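PDB 4PIT: ripening-associated protein from Musa acuminata, which binds mannose-containing glycans as a jacalin-type lectin, here holding dimannose ligands in two pockets. Local coordinates for residues V74-Y83 with T107-I116; Y83-F94 with F124-I135. The protein carries 1 engineered substitution. All coordinates share one frame; numbering follows the deposited sequence.

Interaction 1: V74-Y83 with T107-I116. With MAN (alpha-D-mannopyranose), chain G.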
# COMPACT_ATOMS: atom_id res chain seq x y z
N VAL B 74 -12.24 0.52 0.39
CA VAL B 74 -11.31 1.65 0.23
C VAL B 74 -10.08 1.52 1.11
O VAL B 74 -9.28 2.47 1.22
CB VAL B 74 -12.01 3.01 0.49
CG1 VAL B 74 -13.08 3.27 -0.55
CG2 VAL B 74 -12.54 3.15 1.93
N GLY B 75 -9.91 0.37 1.75
CA GLY B 75 -8.75 0.19 2.58
C GLY B 75 -8.58 -1.26 2.97
O GLY B 75 -9.56 -2.00 3.07
N MET B 76 -7.34 -1.62 3.28
CA MET B 76 -6.99 -2.96 3.73
C MET B 76 -5.84 -2.83 4.69
O MET B 76 -4.92 -2.03 4.43
CB MET B 76 -6.63 -3.87 2.53
CG MET B 76 -6.38 -5.33 2.94
SD MET B 76 -6.13 -6.40 1.52
CE MET B 76 -4.50 -5.89 1.02
N ALA B 77 -5.82 -3.63 5.76
CA ALA B 77 -4.70 -3.59 6.69
C ALA B 77 -4.61 -4.90 7.42
O ALA B 77 -5.54 -5.70 7.39
CB ALA B 77 -4.86 -2.44 7.68
N GLY B 78 -3.50 -5.13 8.10
CA GLY B 78 -3.39 -6.35 8.89
C GLY B 78 -2.00 -6.52 9.41
O GLY B 78 -1.27 -5.54 9.59
N GLU B 79 -1.64 -7.79 9.69
CA GLU B 79 -0.35 -8.17 10.23
C GLU B 79 0.17 -9.39 9.54
O GLU B 79 -0.61 -10.33 9.30
CB GLU B 79 -0.46 -8.49 11.72
CG GLU B 79 -1.02 -7.39 12.58
CD GLU B 79 0.01 -6.55 13.30
OE1 GLU B 79 1.19 -6.97 13.35
OE2 GLU B 79 -0.38 -5.50 13.87
N VAL B 80 1.46 -9.38 9.22
CA VAL B 80 2.16 -10.54 8.65
C VAL B 80 2.83 -11.23 9.81
O VAL B 80 3.64 -10.61 10.52
CB VAL B 80 3.15 -10.15 7.53
CG1 VAL B 80 3.92 -11.37 7.05
CG2 VAL B 80 2.39 -9.50 6.37
N ALA B 81 2.47 -12.50 10.05
CA ALA B 81 2.93 -13.23 11.24
C ALA B 81 3.67 -14.48 10.90
O ALA B 81 3.49 -15.05 9.83
CB ALA B 81 1.74 -13.60 12.09
N ASN B 82 4.48 -14.96 11.85
CA ASN B 82 5.15 -16.25 11.77
C ASN B 82 4.28 -17.20 12.52
O ASN B 82 4.01 -16.96 13.69
CB ASN B 82 6.51 -16.17 12.46
CG ASN B 82 7.50 -15.33 11.73
OD1 ASN B 82 7.68 -15.47 10.52
ND2 ASN B 82 8.15 -14.41 12.44
N TYR B 83 3.77 -18.23 11.86
CA TYR B 83 2.86 -19.15 12.52
C TYR B 83 3.07 -20.54 11.96
O TYR B 83 3.00 -20.75 10.76
CB TYR B 83 1.41 -18.67 12.29
CG TYR B 83 0.36 -19.51 12.99
CD1 TYR B 83 0.09 -19.35 14.35
CD2 TYR B 83 -0.43 -20.41 12.27
CE1 TYR B 83 -0.95 -20.05 14.96
CE2 TYR B 83 -1.44 -21.13 12.88
CZ TYR B 83 -1.71 -20.94 14.22
OH TYR B 83 -2.72 -21.67 14.80
N THR B 107 -3.02 -13.10 15.62
CA THR B 107 -1.57 -13.18 15.73
C THR B 107 -0.93 -11.95 15.10
O THR B 107 -1.12 -11.66 13.92
CB THR B 107 -1.04 -14.48 15.09
OG1 THR B 107 -1.72 -15.61 15.65
CG2 THR B 107 0.48 -14.65 15.30
N GLY B 108 -0.18 -11.24 15.92
CA GLY B 108 0.53 -10.05 15.48
C GLY B 108 1.86 -10.42 14.87
O GLY B 108 2.33 -11.56 14.99
N GLY B 109 2.47 -9.44 14.23
CA GLY B 109 3.78 -9.62 13.64
C GLY B 109 4.29 -8.31 13.08
O GLY B 109 4.68 -7.41 13.84
N THR B 110 4.31 -8.21 11.76
CA THR B 110 4.74 -6.99 11.09
C THR B 110 3.51 -6.33 10.53
O THR B 110 2.90 -6.91 9.62
CB THR B 110 5.76 -7.29 9.99
OG1 THR B 110 6.87 -8.02 10.54
CG2 THR B 110 6.29 -6.01 9.31
N PRO B 111 3.08 -5.16 11.02
CA PRO B 111 1.89 -4.55 10.45
C PRO B 111 2.05 -4.08 9.02
O PRO B 111 3.13 -3.71 8.58
CB PRO B 111 1.62 -3.34 11.34
CG PRO B 111 2.86 -3.08 12.06
CD PRO B 111 3.64 -4.36 12.14
N PHE B 112 0.93 -4.03 8.30
CA PHE B 112 0.86 -3.40 7.00
C PHE B 112 -0.44 -2.63 6.93
O PHE B 112 -1.41 -2.98 7.63
CB PHE B 112 0.99 -4.38 5.83
CG PHE B 112 -0.20 -5.28 5.62
CD1 PHE B 112 -0.31 -6.49 6.29
CD2 PHE B 112 -1.21 -4.93 4.72
CE1 PHE B 112 -1.43 -7.32 6.12
CE2 PHE B 112 -2.32 -5.76 4.53
CZ PHE B 112 -2.41 -6.96 5.20
N SER B 113 -0.47 -1.62 6.10
CA SER B 113 -1.67 -0.82 5.94
C SER B 113 -1.75 -0.23 4.58
O SER B 113 -0.73 0.28 4.06
CB SER B 113 -1.73 0.28 6.99
OG SER B 113 -0.56 1.09 6.96
N LEU B 114 -2.98 -0.25 4.02
CA LEU B 114 -3.23 0.35 2.74
C LEU B 114 -4.38 1.34 2.82
O LEU B 114 -5.52 1.02 2.47
CB LEU B 114 -3.48 -0.71 1.65
CG LEU B 114 -3.68 -0.15 0.26
CD1 LEU B 114 -2.37 0.42 -0.30
CD2 LEU B 114 -4.23 -1.24 -0.66
N PRO B 115 -4.10 2.58 3.29
CA PRO B 115 -5.12 3.63 3.18
C PRO B 115 -5.19 4.09 1.73
O PRO B 115 -4.16 4.17 1.08
CB PRO B 115 -4.61 4.73 4.12
CG PRO B 115 -3.22 4.41 4.41
CD PRO B 115 -2.80 3.13 3.75
N ILE B 116 -6.38 4.29 1.19
CA ILE B 116 -6.53 4.70 -0.21
C ILE B 116 -7.19 6.09 -0.19
O ILE B 116 -8.40 6.21 0.04
CB ILE B 116 -7.29 3.68 -1.10
CG1 ILE B 116 -6.68 2.25 -1.01
CG2 ILE B 116 -7.28 4.15 -2.58
CD1 ILE B 116 -7.54 1.20 -1.56
C1 MAN G . -4.44 -23.79 16.43
C2 MAN G . -5.65 -23.03 16.98
C3 MAN G . -6.01 -23.52 18.39
C4 MAN G . -6.18 -25.03 18.41
C5 MAN G . -4.91 -25.68 17.85
C6 MAN G . -4.95 -27.18 17.79
O1 MAN G . -3.28 -23.40 17.11
O2 MAN G . -6.73 -23.23 16.09
O3 MAN G . -7.18 -22.87 18.87
O4 MAN G . -6.43 -25.49 19.73
O5 MAN G . -4.67 -25.20 16.51
O6 MAN G . -3.63 -27.71 17.70
O HOH W 1 -8.58 4.10 3.13
O HOH W 2 4.43 -13.16 14.31
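Leu114 N donates to Met76 O at 2.7 Å, the shortest hydrogen bond in an antiparallel ladder that joins 74-83 to 110-116. Reciprocal bonds follow at Gly78 with Phe112 and at Val80 with Thr110. The alternating register also accommodates two residues without an N-H: Pro111 faces Glu79 and Pro115 faces Gly75, both in non-hydrogen-bonded pairs. At the Ile116 end the direct bond to Val74 O is weak, and a water reinforces it by donating to Val74 O and accepting from Ile116 N.

Phe112 carries the largest share of the contact. With chi1 at 71° its CG stands between its own backbone N and carbonyl carbon, and the ring swings across the neighbouring strand. One face settles on the backbone of Gly78, whose N lies 3.5 Å above the ring plane of Phe112, over its centre; because Gly78 bears no side chain, peptide and ring can meet directly. Val80 CG2 reaches Phe112 CD1 at 4.0 Å, while Met76 CE approaches CE2 obliquely.

On the side of Glu79 and Pro111, the glutamate chain bends at chi2 (-98°), back toward the loop that precedes strand 110-116. Gly109 N meets Glu79 OE1 at 2.9 Å from above the carboxylate plane, tying that loop to the strand. Further along, Ala81 CB rests 3.6 Å from Thr107 CG2. Thr107 OG1 and Tyr83 OH are both hydrogen-bonded to Asp35 of a glycan pocket, the first to its backbone O, the second to OD2.

Trp10 stacks on Phe112. Within the chain, 110-116 is an outermost strand of one sheet of the beta-prism, with 73-83 between it and 86-96. Through Ile116 its ladder continues into a strand of the second subunit, whose Trp10 also donates a hydrogen bond to Ser113 O.

Interaction 2: Y83-F94 with F124-I135. Engineered in segment 83-94: Thr84 (natural residue His). With MAN (alpha-D-mannopyranose), chain F; MAN (alpha-D-mannopyranose), chain C; MAN (alpha-D-mannopyranose), chain D; MAN (alpha-D-mannopyranose), chain G.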
# COMPACT_ATOMS: atom_id res chain seq x y z
N TYR B 83 3.77 -18.23 11.86
CA TYR B 83 2.86 -19.15 12.52
C TYR B 83 3.07 -20.54 11.96
O TYR B 83 3.00 -20.75 10.76
CB TYR B 83 1.41 -18.67 12.29
CG TYR B 83 0.36 -19.51 12.99
CD1 TYR B 83 0.09 -19.35 14.35
CD2 TYR B 83 -0.43 -20.41 12.27
CE1 TYR B 83 -0.95 -20.05 14.96
CE2 TYR B 83 -1.44 -21.13 12.88
CZ TYR B 83 -1.71 -20.94 14.22
OH TYR B 83 -2.72 -21.67 14.80
N THR B 84 3.34 -21.51 12.86
CA THR B 84 3.65 -22.91 12.48
C THR B 84 4.84 -22.98 11.49
O THR B 84 4.98 -23.94 10.74
CB THR B 84 2.40 -23.70 11.97
OG1 THR B 84 2.00 -23.25 10.66
CG2 THR B 84 1.22 -23.62 12.95
N GLY B 85 5.74 -22.00 11.58
CA GLY B 85 6.90 -21.92 10.71
C GLY B 85 6.64 -21.30 9.35
O GLY B 85 7.54 -21.30 8.51
N ALA B 86 5.40 -20.83 9.12
CA ALA B 86 5.04 -20.19 7.86
C ALA B 86 4.85 -18.69 8.07
O ALA B 86 4.51 -18.26 9.18
CB ALA B 86 3.73 -20.80 7.34
N VAL B 87 5.08 -17.91 7.00
CA VAL B 87 4.88 -16.46 7.03
C VAL B 87 3.51 -16.25 6.40
O VAL B 87 3.36 -16.44 5.18
CB VAL B 87 6.02 -15.73 6.27
CG1 VAL B 87 5.73 -14.22 6.20
CG2 VAL B 87 7.36 -15.98 6.97
N VAL B 88 2.53 -15.87 7.21
CA VAL B 88 1.15 -15.76 6.71
C VAL B 88 0.47 -14.50 7.24
O VAL B 88 1.07 -13.73 8.01
CB VAL B 88 0.33 -17.02 7.17
CG1 VAL B 88 0.94 -18.32 6.63
CG2 VAL B 88 0.18 -17.06 8.70
N LEU B 89 -0.77 -14.27 6.81
CA LEU B 89 -1.52 -13.16 7.37
C LEU B 89 -2.01 -13.58 8.74
O LEU B 89 -2.80 -14.53 8.86
CB LEU B 89 -2.70 -12.80 6.45
CG LEU B 89 -2.29 -12.14 5.13
CD1 LEU B 89 -3.39 -12.30 4.14
CD2 LEU B 89 -1.93 -10.64 5.35
N GLY B 90 -1.51 -12.92 9.77
CA GLY B 90 -1.97 -13.17 11.14
C GLY B 90 -3.27 -12.46 11.47
O GLY B 90 -4.06 -12.93 12.30
N LYS B 91 -3.49 -11.29 10.82
CA LYS B 91 -4.67 -10.45 10.97
C LYS B 91 -4.97 -9.80 9.64
O LYS B 91 -4.03 -9.43 8.94
CB LYS B 91 -4.46 -9.35 12.03
CG LYS B 91 -4.14 -9.85 13.41
CD LYS B 91 -4.19 -8.74 14.42
CE LYS B 91 -3.86 -9.31 15.77
NZ LYS B 91 -3.84 -8.23 16.82
N LEU B 92 -6.25 -9.60 9.35
CA LEU B 92 -6.66 -8.93 8.11
C LEU B 92 -7.97 -8.20 8.32
O LEU B 92 -8.95 -8.77 8.79
CB LEU B 92 -6.80 -9.96 6.97
CG LEU B 92 -7.26 -9.42 5.59
CD1 LEU B 92 -6.19 -8.51 4.99
CD2 LEU B 92 -7.50 -10.57 4.63
N GLY B 93 -7.99 -6.96 7.90
CA GLY B 93 -9.22 -6.18 7.95
C GLY B 93 -9.37 -5.31 6.72
O GLY B 93 -8.44 -5.18 5.92
N PHE B 94 -10.57 -4.71 6.60
CA PHE B 94 -10.87 -3.82 5.47
C PHE B 94 -11.70 -2.66 5.92
O PHE B 94 -12.48 -2.79 6.88
CB PHE B 94 -11.70 -4.57 4.40
CG PHE B 94 -10.94 -5.63 3.64
CD1 PHE B 94 -10.88 -6.94 4.11
CD2 PHE B 94 -10.28 -5.31 2.46
CE1 PHE B 94 -10.17 -7.92 3.39
CE2 PHE B 94 -9.56 -6.29 1.75
CZ PHE B 94 -9.51 -7.59 2.23
N PHE B 124 -8.57 -9.05 -6.25
CA PHE B 124 -7.60 -9.61 -5.34
C PHE B 124 -6.64 -10.55 -6.00
O PHE B 124 -6.95 -11.21 -6.98
CB PHE B 124 -8.31 -10.42 -4.23
CG PHE B 124 -9.11 -9.57 -3.28
CD1 PHE B 124 -8.48 -8.90 -2.24
CD2 PHE B 124 -10.49 -9.48 -3.39
CE1 PHE B 124 -9.22 -8.12 -1.34
CE2 PHE B 124 -11.23 -8.71 -2.49
CZ PHE B 124 -10.58 -8.05 -1.46
N PHE B 125 -5.46 -10.65 -5.41
CA PHE B 125 -4.46 -11.66 -5.78
C PHE B 125 -3.73 -12.01 -4.48
O PHE B 125 -3.93 -11.34 -3.46
CB PHE B 125 -3.52 -11.20 -6.92
CG PHE B 125 -2.59 -10.06 -6.59
CD1 PHE B 125 -3.05 -8.74 -6.59
CD2 PHE B 125 -1.27 -10.31 -6.20
CE1 PHE B 125 -2.18 -7.68 -6.28
CE2 PHE B 125 -0.41 -9.24 -5.89
CZ PHE B 125 -0.87 -7.93 -5.92
N GLY B 126 -2.92 -13.05 -4.50
CA GLY B 126 -2.14 -13.40 -3.31
C GLY B 126 -1.66 -14.83 -3.37
O GLY B 126 -1.35 -15.33 -4.46
N ARG B 127 -1.52 -15.46 -2.20
CA ARG B 127 -1.05 -16.84 -2.13
C ARG B 127 -1.80 -17.53 -1.01
O ARG B 127 -2.11 -16.90 0.02
CB ARG B 127 0.49 -16.90 -1.87
CG ARG B 127 1.34 -16.18 -2.93
CD ARG B 127 2.85 -16.35 -2.66
NE ARG B 127 3.22 -17.73 -2.91
CZ ARG B 127 3.57 -18.21 -4.10
NH1 ARG B 127 3.85 -19.49 -4.24
NH2 ARG B 127 3.62 -17.40 -5.16
N GLY B 128 -2.13 -18.79 -1.23
CA GLY B 128 -2.85 -19.57 -0.22
C GLY B 128 -2.36 -21.00 -0.13
O GLY B 128 -1.96 -21.58 -1.14
N GLY B 129 -2.41 -21.55 1.07
CA GLY B 129 -2.00 -22.94 1.35
C GLY B 129 -2.93 -23.46 2.41
O GLY B 129 -4.15 -23.41 2.25
N LYS B 130 -2.38 -23.90 3.54
CA LYS B 130 -3.22 -24.24 4.68
C LYS B 130 -3.86 -22.97 5.26
O LYS B 130 -4.98 -23.01 5.80
CB LYS B 130 -2.38 -24.95 5.75
CG LYS B 130 -3.22 -25.46 6.92
CD LYS B 130 -2.33 -26.22 7.92
CE LYS B 130 -3.11 -26.53 9.19
NZ LYS B 130 -4.19 -27.51 8.95
N PHE B 131 -3.12 -21.84 5.20
CA PHE B 131 -3.59 -20.54 5.65
C PHE B 131 -3.49 -19.56 4.48
O PHE B 131 -3.12 -19.93 3.36
CB PHE B 131 -2.77 -20.06 6.87
CG PHE B 131 -2.65 -21.11 7.97
CD1 PHE B 131 -3.78 -21.57 8.64
CD2 PHE B 131 -1.41 -21.64 8.32
CE1 PHE B 131 -3.68 -22.56 9.62
CE2 PHE B 131 -1.30 -22.60 9.35
CZ PHE B 131 -2.45 -23.06 9.98
N LEU B 132 -3.86 -18.30 4.74
CA LEU B 132 -3.74 -17.29 3.71
C LEU B 132 -2.33 -16.70 3.79
O LEU B 132 -2.08 -15.78 4.59
CB LEU B 132 -4.82 -16.23 3.87
CG LEU B 132 -5.00 -15.32 2.66
CD1 LEU B 132 -5.35 -16.09 1.38
CD2 LEU B 132 -6.07 -14.30 2.95
N ASP B 133 -1.43 -17.22 2.95
CA ASP B 133 -0.04 -16.76 2.94
C ASP B 133 0.12 -15.31 2.61
O ASP B 133 0.94 -14.63 3.24
CB ASP B 133 0.78 -17.57 1.93
CG ASP B 133 0.85 -19.04 2.30
OD1 ASP B 133 -0.21 -19.73 2.19
OD2 ASP B 133 1.93 -19.49 2.76
N ALA B 134 -0.65 -14.82 1.61
CA ALA B 134 -0.45 -13.42 1.20
C ALA B 134 -1.67 -12.89 0.49
O ALA B 134 -2.45 -13.66 -0.08
CB ALA B 134 0.77 -13.32 0.28
N ILE B 135 -1.81 -11.57 0.50
CA ILE B 135 -2.92 -10.92 -0.22
C ILE B 135 -2.44 -9.60 -0.79
O ILE B 135 -1.68 -8.87 -0.16
CB ILE B 135 -4.17 -10.76 0.70
CG1 ILE B 135 -5.41 -10.41 -0.15
CG2 ILE B 135 -3.92 -9.75 1.83
CD1 ILE B 135 -6.80 -10.53 0.63
C1 MAN F . 1.10 -25.36 4.37
C2 MAN F . 1.60 -25.37 2.93
C3 MAN F . 2.58 -24.23 2.70
C4 MAN F . 1.96 -22.89 3.11
C5 MAN F . 1.42 -22.97 4.53
C6 MAN F . 0.67 -21.74 4.96
O2 MAN F . 0.47 -25.21 2.07
O3 MAN F . 3.01 -24.19 1.34
O4 MAN F . 2.96 -21.87 3.07
O5 MAN F . 0.51 -24.08 4.67
O6 MAN F . -0.48 -21.54 4.13
C1 MAN C . 2.10 -24.75 7.46
C2 MAN C . 1.91 -25.97 6.57
C3 MAN C . 2.93 -27.04 6.98
C4 MAN C . 4.35 -26.48 6.84
C5 MAN C . 4.49 -25.18 7.63
C6 MAN C . 5.80 -24.45 7.34
O1 MAN C . 1.73 -25.06 8.82
O2 MAN C . 2.21 -25.64 5.23
O3 MAN C . 2.80 -28.17 6.13
O4 MAN C . 5.27 -27.44 7.35
O5 MAN C . 3.43 -24.26 7.30
O6 MAN C . 6.00 -24.22 5.93
C1 MAN D . -7.43 -22.06 15.66
C2 MAN D . -8.77 -22.51 15.10
C3 MAN D . -8.60 -23.18 13.74
C4 MAN D . -7.78 -22.32 12.77
C5 MAN D . -6.46 -21.92 13.41
C6 MAN D . -5.66 -20.93 12.57
O2 MAN D . -9.62 -21.37 15.01
O3 MAN D . -9.87 -23.48 13.15
O4 MAN D . -7.53 -23.09 11.61
O5 MAN D . -6.70 -21.28 14.68
O6 MAN D . -6.38 -19.71 12.34
C1 MAN G . -4.44 -23.79 16.43
C2 MAN G . -5.65 -23.03 16.98
C3 MAN G . -6.01 -23.52 18.39
C4 MAN G . -6.18 -25.03 18.41
C5 MAN G . -4.91 -25.68 17.85
C6 MAN G . -4.95 -27.18 17.79
O1 MAN G . -3.28 -23.40 17.11
O2 MAN G . -6.73 -23.23 16.09
O3 MAN G . -7.18 -22.87 18.87
O4 MAN G . -6.43 -25.49 19.73
O5 MAN G . -4.67 -25.20 16.51
O6 MAN G . -3.63 -27.71 17.70
O HOH W 3 4.05 -18.13 3.26
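Phe131, Leu89 and Ile135 bury the most surface here, and together they trace a path from sugar site to hydrophobic interior. The ring of Phe131 receives the edge of Tyr83 on its face, an edge-to-face pair with planes at 72° and Tyr83 CE2 lying 3.6 Å from Phe131 CZ. Lys130 CG also covers a face of the Phe131 ring, and the engineered Thr84 brings OG1 to its edge.

Deeper in, Leu89 N donates to Leu132 O in a nearly straight bond of 3.0 Å (171°). The Leu89 and Leu132 side chains run alongside each other, whereas Ile135 crosses Leu89 at about a right angle. Leu89 CD1 to Ile135 CG2, at 3.5 Å, is tighter than ordinary carbon contact. Leu92 CD2 adds its bulk to Ile135 CD1.

On the sugar side, Asp133 OD1 accepts from O6 of the chain F mannose and Asp133 OD2 from its O4, at 2.6 Å, while Phe131 N donates to that same O6. A water links Asp133 OD2 to Val87 O. Because Leu132 directly precedes Asp133, its bond to Leu89 N and the apolar packing probably help to hold the sugar-binding carboxylate in place.

Overall arrangement
Interactions 1 and 2 share Tyr83 and hold adjacent strands of one sheet, since 73-83 lies beside 86-96; Ala81 N and Val88 O come within 2.8 Å across that seam. Their chemistry follows their place. Interaction 1 is partly buried and works within a sheet, by a regular backbone ladder that extends toward the second subunit. Interaction 2 is mostly buried and joins different sheets of the prism, so side chains dominate and a single backbone bond spans its segments. Met76 SD packs against Phe94 CE2, so the two contacts meet on the inner face of their common sheet. At the sugar-binding end both approach mannose, interaction 1 through Tyr83 alone, interaction 2 through residues of both pockets.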